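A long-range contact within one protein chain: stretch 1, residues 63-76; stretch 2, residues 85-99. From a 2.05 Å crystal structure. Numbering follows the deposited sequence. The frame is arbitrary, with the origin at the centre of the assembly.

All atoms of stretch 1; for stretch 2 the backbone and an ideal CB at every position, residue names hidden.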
# COMPACT_ATOMS: atom_id res chain seq x y z
N LEU A 63 -12.11 -12.16 -15.63
CA LEU A 63 -13.22 -11.58 -14.88
C LEU A 63 -14.49 -11.71 -15.71
O LEU A 63 -15.55 -12.07 -15.19
CB LEU A 63 -12.95 -10.09 -14.59
CG LEU A 63 -11.85 -9.74 -13.58
CD1 LEU A 63 -11.65 -8.23 -13.56
CD2 LEU A 63 -12.22 -10.26 -12.20
N ILE A 64 -14.37 -11.41 -16.99
CA ILE A 64 -15.50 -11.48 -17.92
C ILE A 64 -16.00 -12.92 -18.01
O ILE A 64 -17.19 -13.17 -18.12
CB ILE A 64 -15.10 -10.99 -19.34
CG1 ILE A 64 -14.81 -9.50 -19.31
CG2 ILE A 64 -16.22 -11.28 -20.33
CD1 ILE A 64 -14.41 -8.93 -20.65
N GLY A 65 -15.07 -13.87 -17.97
CA GLY A 65 -15.44 -15.27 -18.05
C GLY A 65 -16.26 -15.73 -16.87
O GLY A 65 -17.05 -16.67 -16.99
N ARG A 66 -16.08 -15.09 -15.71
CA ARG A 66 -16.82 -15.47 -14.51
C ARG A 66 -18.23 -14.87 -14.51
O ARG A 66 -19.02 -15.12 -13.60
CB ARG A 66 -16.09 -14.99 -13.25
CG ARG A 66 -16.69 -15.53 -11.95
CD ARG A 66 -16.71 -17.05 -11.95
NE ARG A 66 -17.50 -17.64 -10.86
CZ ARG A 66 -18.82 -17.65 -10.82
NH1 ARG A 66 -19.53 -17.09 -11.79
NH2 ARG A 66 -19.45 -18.25 -9.82
N ASP A 67 -18.53 -14.09 -15.54
CA ASP A 67 -19.82 -13.43 -15.68
C ASP A 67 -20.12 -12.40 -14.60
O ASP A 67 -21.22 -12.39 -14.02
CB ASP A 67 -20.96 -14.45 -15.74
CG ASP A 67 -21.07 -15.10 -17.10
OD1 ASP A 67 -21.13 -14.35 -18.10
OD2 ASP A 67 -21.10 -16.35 -17.16
N CYS A 68 -19.14 -11.55 -14.32
CA CYS A 68 -19.35 -10.49 -13.34
C CYS A 68 -20.43 -9.62 -13.97
O CYS A 68 -20.48 -9.51 -15.19
CB CYS A 68 -18.06 -9.69 -13.15
SG CYS A 68 -16.71 -10.61 -12.39
N ASP A 69 -21.31 -9.03 -13.16
CA ASP A 69 -22.37 -8.19 -13.72
C ASP A 69 -21.78 -6.97 -14.43
O ASP A 69 -22.33 -6.48 -15.41
CB ASP A 69 -23.34 -7.75 -12.63
CG ASP A 69 -24.02 -8.92 -11.95
OD1 ASP A 69 -24.47 -9.83 -12.68
OD2 ASP A 69 -24.12 -8.92 -10.71
N GLY A 70 -20.67 -6.49 -13.90
CA GLY A 70 -20.00 -5.33 -14.49
C GLY A 70 -18.52 -5.45 -14.19
O GLY A 70 -18.13 -6.18 -13.29
N VAL A 71 -17.69 -4.75 -14.95
CA VAL A 71 -16.26 -4.82 -14.72
C VAL A 71 -15.62 -3.43 -14.67
O VAL A 71 -15.83 -2.61 -15.57
CB VAL A 71 -15.56 -5.65 -15.82
CG1 VAL A 71 -14.07 -5.74 -15.52
CG2 VAL A 71 -16.18 -7.03 -15.89
N VAL A 72 -14.86 -3.18 -13.61
CA VAL A 72 -14.16 -1.92 -13.43
C VAL A 72 -12.72 -2.16 -13.85
O VAL A 72 -12.07 -3.10 -13.37
CB VAL A 72 -14.19 -1.44 -11.97
CG1 VAL A 72 -13.44 -0.13 -11.84
CG2 VAL A 72 -15.64 -1.27 -11.50
N VAL A 73 -12.19 -1.32 -14.72
CA VAL A 73 -10.84 -1.53 -15.20
C VAL A 73 -9.93 -0.32 -15.19
O VAL A 73 -10.32 0.75 -15.65
CB VAL A 73 -10.86 -2.11 -16.64
CG1 VAL A 73 -9.46 -2.26 -17.17
CG2 VAL A 73 -11.59 -3.44 -16.65
N ILE A 74 -8.73 -0.49 -14.65
CA ILE A 74 -7.73 0.56 -14.65
C ILE A 74 -6.40 -0.07 -15.01
O ILE A 74 -5.96 -1.03 -14.38
CB ILE A 74 -7.59 1.30 -13.30
CG1 ILE A 74 -6.49 2.36 -13.40
CG2 ILE A 74 -7.28 0.33 -12.18
CD1 ILE A 74 -6.38 3.26 -12.18
N SER A 75 -5.77 0.45 -16.06
CA SER A 75 -4.49 -0.06 -16.52
C SER A 75 -3.92 0.90 -17.54
O SER A 75 -4.64 1.38 -18.42
CB SER A 75 -4.67 -1.44 -17.16
OG SER A 75 -3.51 -1.83 -17.89
N HIS A 76 -2.63 1.19 -17.42
CA HIS A 76 -1.99 2.07 -18.37
C HIS A 76 -1.14 1.25 -19.32
O HIS A 76 -0.40 1.80 -20.14
CB HIS A 76 -1.12 3.10 -17.63
CG HIS A 76 -0.00 2.49 -16.85
ND1 HIS A 76 1.03 1.80 -17.45
CD2 HIS A 76 0.26 2.47 -15.52
CE1 HIS A 76 1.88 1.39 -16.53
NE2 HIS A 76 1.43 1.78 -15.35
N UNK A 85 -11.98 -3.93 -27.56
CA UNK A 85 -12.18 -5.37 -27.63
C UNK A 85 -12.85 -5.89 -26.36
O UNK A 85 -13.85 -6.61 -26.42
CB UNK A 85 -10.84 -6.08 -27.85
N UNK A 86 -12.29 -5.52 -25.22
CA UNK A 86 -12.82 -5.92 -23.92
C UNK A 86 -14.25 -5.41 -23.77
O UNK A 86 -15.09 -6.07 -23.19
CB UNK A 86 -11.94 -5.39 -22.79
N UNK A 87 -14.52 -4.22 -24.31
CA UNK A 87 -15.85 -3.64 -24.20
C UNK A 87 -16.89 -4.39 -25.02
O UNK A 87 -18.04 -4.51 -24.59
CB UNK A 87 -15.81 -2.17 -24.64
N UNK A 88 -16.52 -4.90 -26.20
CA UNK A 88 -17.50 -5.64 -26.98
C UNK A 88 -17.73 -7.03 -26.39
O UNK A 88 -18.76 -7.67 -26.65
CB UNK A 88 -17.05 -5.75 -28.44
N UNK A 89 -16.78 -7.50 -25.59
CA UNK A 89 -16.91 -8.79 -24.92
C UNK A 89 -17.84 -8.64 -23.72
O UNK A 89 -18.51 -9.58 -23.30
CB UNK A 89 -15.54 -9.32 -24.49
N UNK A 90 -17.88 -7.44 -23.16
CA UNK A 90 -18.71 -7.17 -21.99
C UNK A 90 -19.04 -5.68 -21.99
O UNK A 90 -18.26 -4.86 -21.52
CB UNK A 90 -18.01 -7.58 -20.70
N UNK A 91 -20.22 -5.32 -22.52
CA UNK A 91 -20.62 -3.91 -22.57
C UNK A 91 -20.75 -3.16 -21.24
O UNK A 91 -20.70 -1.93 -21.22
CB UNK A 91 -21.97 -3.82 -23.29
N UNK A 92 -20.91 -3.87 -20.13
CA UNK A 92 -21.03 -3.20 -18.83
C UNK A 92 -19.69 -3.10 -18.12
O UNK A 92 -19.39 -3.85 -17.20
CB UNK A 92 -22.03 -3.94 -17.94
N UNK A 93 -18.89 -2.14 -18.59
CA UNK A 93 -17.54 -1.87 -18.09
C UNK A 93 -17.35 -0.38 -17.88
O UNK A 93 -18.01 0.43 -18.52
CB UNK A 93 -16.48 -2.41 -19.06
N UNK A 94 -16.43 -0.03 -16.99
CA UNK A 94 -16.10 1.36 -16.75
C UNK A 94 -14.57 1.43 -16.70
O UNK A 94 -13.92 0.52 -16.17
CB UNK A 94 -16.74 1.89 -15.47
N UNK A 95 -14.00 2.48 -17.27
CA UNK A 95 -12.56 2.66 -17.33
C UNK A 95 -12.10 3.85 -16.50
O UNK A 95 -12.61 4.95 -16.66
CB UNK A 95 -12.11 2.83 -18.78
N UNK A 96 -11.12 3.63 -15.63
CA UNK A 96 -10.60 4.70 -14.79
C UNK A 96 -9.25 5.20 -15.30
O UNK A 96 -8.47 4.44 -15.89
CB UNK A 96 -10.47 4.22 -13.34
N UNK A 97 -8.98 6.48 -15.08
CA UNK A 97 -7.72 7.12 -15.46
C UNK A 97 -7.29 7.12 -16.93
O UNK A 97 -6.11 7.34 -17.23
CB UNK A 97 -6.60 6.45 -14.66
N UNK A 98 -8.22 6.84 -17.84
CA UNK A 98 -7.92 6.89 -19.28
C UNK A 98 -9.21 7.05 -20.06
O UNK A 98 -10.28 6.67 -19.60
CB UNK A 98 -7.18 5.63 -19.73
N UNK A 99 -9.10 7.65 -21.24
CA UNK A 99 -10.27 7.91 -22.07
C UNK A 99 -10.80 6.70 -22.82
O UNK A 99 -10.11 5.69 -22.99
CB UNK A 99 -9.94 9.01 -23.08

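Positions 85, 87 and 88 have nothing of stretch 1 within 5.5 Å of their ideal CB atoms, so it leaves their identity free; they are Glu85, His87 and Arg88.

Position 86 points toward the helical start of stretch 1, its ideal CB 4.8 Å from Ile64 CD1. An aliphatic residue would suit; Leu86 lies loosely beside Ile64, its CD2 4.5 Å from Ile64 CD1. At 89 the same methyl is nearer and again favours an apolar chain; the residue is selenomethionine, Met89, whose CB packs 3.9 Å from Ile64 CD1.

Position 90 is the first to leave helical angles. Its CB points toward stretch 1, 3.8 Å from Ile64 CD1, and beyond lie Val71 CG2 and the carbonyls of Cys68 and Asp69. A flat side chain carrying a donor would answer both the apolar and the polar surroundings. His90 does so: NE2 donates to Cys68 O at 2.9 Å, while Val71 CG2 sits over one ring face, 4.2 Å from the ring centroid, in a CH-pi contact.

Position 91, out of reach with phi -60°, is Pro91. At 92 the CB points sideways, 3.6 Å from Asp69 O, leaving room for a long chain to depart. Lys92 extends away, and its backbone O accepts from Val71 N at 3.0 Å.

In strand 93-96 side chains alternate between faces. Position 93 shares a face with Val71 and Val73, so an apolar chain suits; the selenomethionine Met93 reaches along it, CE lying 3.5 Å from Val73 CG2. Position 94 turns to the face of Val72, where beta-branched or other aliphatic residues would do. Val94 packs CG1 3.7 Å from Val72 CG2, and its backbone binds on both sides of that residue: N donates to Val71 O at 3.0 Å, and O accepts from Val73 N at 2.9 Å.

Position 95 returns to the face of Val73 and could take a large apolar group; Phe95 places CD1 4.0 Å from Val73 CB. Position 96 faces Ile74 and Val72, a setting for a branched aliphatic. Leu96 brings CD1 within 3.8 Å of Val72 CG1, and its N donates to Val73 O at 3.0 Å.

At 97 phi is positive, which favours glycine or asparagine. Asn97 fits, with CB 4.1 Å from Ile74 CD1. Position 98 points toward stretch 1, where the carbonyl of Ser75 invites a long donor. Arg98 NH1 donates to Ser75 O at 2.8 Å. Position 99, out of reach, is Ala99.

Stretch 2 (85-99) ELHRMHPKMVFLNRA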
# COMPACT_ATOMS: atom_id res chain seq x y z
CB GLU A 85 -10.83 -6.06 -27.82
CG GLU A 85 -10.93 -7.55 -27.96
CD GLU A 85 -9.58 -8.17 -28.23
OE1 GLU A 85 -8.82 -8.41 -27.25
OE2 GLU A 85 -9.28 -8.40 -29.42
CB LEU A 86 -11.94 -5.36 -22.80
CG LEU A 86 -10.50 -5.89 -22.73
CD1 LEU A 86 -9.67 -5.07 -21.73
CD2 LEU A 86 -10.54 -7.35 -22.32
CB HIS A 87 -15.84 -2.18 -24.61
CG HIS A 87 -17.05 -1.43 -24.16
ND1 HIS A 87 -17.32 -1.17 -22.84
CD2 HIS A 87 -18.08 -0.90 -24.86
CE1 HIS A 87 -18.45 -0.51 -22.74
NE2 HIS A 87 -18.94 -0.33 -23.95
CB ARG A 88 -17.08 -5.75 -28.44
CG ARG A 88 -15.70 -6.32 -28.66
CD ARG A 88 -15.60 -6.89 -30.07
NE ARG A 88 -16.10 -8.27 -30.11
CZ ARG A 88 -15.52 -9.27 -29.44
NH1 ARG A 88 -14.45 -9.04 -28.69
NH2 ARG A 88 -16.02 -10.50 -29.52
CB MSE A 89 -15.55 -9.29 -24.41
CG MSE A 89 -14.70 -10.01 -25.44
SE MSE A 89 -13.05 -10.44 -24.81
CE MSE A 89 -13.41 -11.92 -23.83
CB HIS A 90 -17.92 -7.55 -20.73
CG HIS A 90 -18.76 -7.64 -19.50
ND1 HIS A 90 -19.26 -6.53 -18.85
CD2 HIS A 90 -19.20 -8.71 -18.80
CE1 HIS A 90 -19.98 -6.91 -17.81
NE2 HIS A 90 -19.96 -8.23 -17.75
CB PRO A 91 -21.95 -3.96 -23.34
CG PRO A 91 -21.78 -5.16 -24.23
CD PRO A 91 -21.17 -6.16 -23.27
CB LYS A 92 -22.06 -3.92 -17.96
CG LYS A 92 -23.48 -3.67 -18.44
CD LYS A 92 -24.53 -4.31 -17.54
CE LYS A 92 -25.93 -4.03 -18.10
NZ LYS A 92 -27.05 -4.66 -17.30
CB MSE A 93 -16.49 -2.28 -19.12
CG MSE A 93 -16.19 -3.76 -19.24
SE MSE A 93 -14.85 -4.00 -20.45
CE MSE A 93 -13.48 -3.66 -19.56
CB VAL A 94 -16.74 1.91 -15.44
CG1 VAL A 94 -16.14 1.23 -14.22
CG2 VAL A 94 -16.54 3.42 -15.36
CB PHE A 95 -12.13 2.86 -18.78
CG PHE A 95 -12.52 1.73 -19.68
CD1 PHE A 95 -11.93 0.47 -19.53
CD2 PHE A 95 -13.49 1.91 -20.65
CE1 PHE A 95 -12.30 -0.60 -20.34
CE2 PHE A 95 -13.88 0.85 -21.48
CZ PHE A 95 -13.28 -0.41 -21.32
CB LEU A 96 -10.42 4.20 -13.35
CG LEU A 96 -11.43 3.19 -12.80
CD1 LEU A 96 -10.96 2.69 -11.44
CD2 LEU A 96 -12.80 3.82 -12.72
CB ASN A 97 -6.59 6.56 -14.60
CG ASN A 97 -5.51 7.59 -14.31
OD1 ASN A 97 -5.80 8.74 -14.00
ND2 ASN A 97 -4.25 7.16 -14.38
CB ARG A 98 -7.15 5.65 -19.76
CG ARG A 98 -7.86 4.33 -19.69
CD ARG A 98 -6.87 3.24 -20.06
NE ARG A 98 -6.42 3.36 -21.44
CZ ARG A 98 -5.34 2.76 -21.92
NH1 ARG A 98 -4.58 2.01 -21.14
NH2 ARG A 98 -5.02 2.90 -23.21
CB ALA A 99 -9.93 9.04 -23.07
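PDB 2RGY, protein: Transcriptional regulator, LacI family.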